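Local coordinates for putative pachytene checkpoint protein 2 (Caenorhabditis elegans, PDB 4XGU) that is an AAA+ ATPase that probably uses ATP hydrolysis to remodel partner proteins and is thought to play a key role in meiotic chromosome recombination, at residues B[353-358]-B[403-408]. Residues are numbered along the deposited sequence; the frame is centred on the assembly and turned at random.
Sequences YWPQDI and ITLPNC
Methyl CD1 of L405 sits squarely on one face of the W354 indole. It lies 3.4 Å from the centroid of the five-membered ring, 13° off the ring normal, which makes a CH-pi contact. The nearest ring atom is CE2, at the fusion of the two rings, 3.3 Å from CD1 of L405. The same methyl also meets P355, whose CD is 4.2 Å from it, so one branch of the leucine serves both residues. With CG anti to the backbone N (chi1 -160°), the L405 side chain leaves the first turn of helix 405-420 and carries CD1 across to the loop. This loop links helices 324-340 and 367-378 in the C-terminal lid of the AAA+ module, away from the nucleotide site, and the contact ties it to the start of the lid's last helix. No hydrogen bond crosses between 353-358 and 403-408. A glycine in place of W354 would probably leave the L405 methyl without its aromatic platform and open a gap beside M336 and A339 of helix 324-340, which the indole also touches. The indole NE1 has a weak hydrogen bond to the V349 carbonyl, and Q356 NE2 donates to W354 O at 2.6 Å, from above the carbonyl plane. On the helix side, T404 is the N-cap: its OG1 accepts from N407 N at 3.2 Å, while C408 N bonds to T404 O at 2.8 Å. D346 receives the L405 amide through OD2, and F368 of helix 367-378 packs against the L405 side chain.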
# COMPACT_ATOMS: atom_id res chain seq x y z
N TYR B 353 43.65 48.08 -12.87
CA TYR B 353 44.22 46.77 -13.15
C TYR B 353 43.52 45.68 -12.32
O TYR B 353 43.48 44.51 -12.71
CB TYR B 353 45.73 46.80 -12.88
CG TYR B 353 46.56 45.77 -13.62
CD1 TYR B 353 45.98 44.71 -14.31
CD2 TYR B 353 47.95 45.86 -13.63
CE1 TYR B 353 46.74 43.78 -14.98
CE2 TYR B 353 48.73 44.93 -14.29
CZ TYR B 353 48.12 43.89 -14.97
OH TYR B 353 48.89 42.97 -15.63
N TRP B 354 42.97 46.08 -11.18
CA TRP B 354 42.13 45.20 -10.37
C TRP B 354 40.96 44.67 -11.20
O TRP B 354 40.50 45.35 -12.12
CB TRP B 354 41.60 45.93 -9.13
CG TRP B 354 42.52 45.93 -7.93
CD1 TRP B 354 43.81 46.39 -7.89
CD2 TRP B 354 42.21 45.47 -6.61
NE1 TRP B 354 44.32 46.23 -6.62
CE2 TRP B 354 43.36 45.67 -5.82
CE3 TRP B 354 41.08 44.90 -6.02
CZ2 TRP B 354 43.41 45.33 -4.47
CZ3 TRP B 354 41.12 44.56 -4.68
CH2 TRP B 354 42.28 44.77 -3.92
N PRO B 355 40.48 43.45 -10.89
CA PRO B 355 39.34 42.88 -11.62
C PRO B 355 38.10 43.76 -11.54
O PRO B 355 37.71 44.20 -10.46
CB PRO B 355 39.11 41.54 -10.91
CG PRO B 355 39.82 41.65 -9.60
CD PRO B 355 41.00 42.53 -9.87
N GLN B 356 37.50 44.02 -12.70
CA GLN B 356 36.35 44.90 -12.80
C GLN B 356 35.10 44.11 -13.15
O GLN B 356 35.15 42.89 -13.29
CB GLN B 356 36.60 45.98 -13.87
CG GLN B 356 37.97 46.62 -13.79
CD GLN B 356 38.11 47.57 -12.62
OE1 GLN B 356 37.15 48.23 -12.23
NE2 GLN B 356 39.31 47.63 -12.05
N ASP B 357 33.98 44.81 -13.29
CA ASP B 357 32.74 44.17 -13.73
C ASP B 357 32.87 43.72 -15.17
O ASP B 357 33.29 44.48 -16.04
CB ASP B 357 31.55 45.12 -13.57
CG ASP B 357 31.27 45.46 -12.11
OD1 ASP B 357 31.71 44.70 -11.23
OD2 ASP B 357 30.61 46.49 -11.86
N ILE B 358 32.50 42.47 -15.42
CA ILE B 358 32.73 41.82 -16.71
C ILE B 358 31.47 41.82 -17.57
O ILE B 358 31.38 41.12 -18.58
CB ILE B 358 33.25 40.37 -16.50
CG1 ILE B 358 34.02 39.86 -17.72
CG2 ILE B 358 32.12 39.44 -16.08
CD1 ILE B 358 34.54 38.46 -17.55
N ILE B 403 46.76 39.03 2.16
CA ILE B 403 47.01 38.36 0.88
C ILE B 403 47.22 39.34 -0.26
O ILE B 403 46.44 40.28 -0.44
CB ILE B 403 45.84 37.42 0.52
CG1 ILE B 403 45.46 36.56 1.73
CG2 ILE B 403 46.21 36.54 -0.66
CD1 ILE B 403 44.33 35.59 1.45
N THR B 404 48.27 39.12 -1.04
CA THR B 404 48.50 39.90 -2.25
C THR B 404 47.50 39.46 -3.32
O THR B 404 47.02 38.33 -3.29
CB THR B 404 49.94 39.72 -2.79
OG1 THR B 404 50.05 38.48 -3.48
CG2 THR B 404 50.94 39.76 -1.64
N LEU B 405 47.18 40.35 -4.25
CA LEU B 405 46.22 40.04 -5.30
C LEU B 405 46.65 38.87 -6.21
O LEU B 405 45.82 38.02 -6.52
CB LEU B 405 45.93 41.29 -6.15
CG LEU B 405 44.64 41.28 -6.97
CD1 LEU B 405 44.11 42.69 -7.11
CD2 LEU B 405 44.85 40.68 -8.35
N PRO B 406 47.93 38.83 -6.64
CA PRO B 406 48.33 37.67 -7.44
C PRO B 406 48.21 36.35 -6.69
O PRO B 406 47.77 35.35 -7.27
CB PRO B 406 49.79 37.97 -7.79
CG PRO B 406 49.89 39.45 -7.73
CD PRO B 406 49.00 39.85 -6.60
N ASN B 407 48.60 36.34 -5.42
CA ASN B 407 48.48 35.14 -4.61
C ASN B 407 47.02 34.80 -4.31
O ASN B 407 46.65 33.63 -4.23
CB ASN B 407 49.26 35.29 -3.30
CG ASN B 407 50.45 34.35 -3.22
OD1 ASN B 407 50.44 33.28 -3.82
ND2 ASN B 407 51.47 34.75 -2.47
N CYS B 408 46.21 35.84 -4.15
CA CYS B 408 44.78 35.67 -3.89
C CYS B 408 44.10 34.85 -4.97
O CYS B 408 43.28 33.98 -4.69
CB CYS B 408 44.11 37.03 -3.76
SG CYS B 408 42.31 36.97 -3.82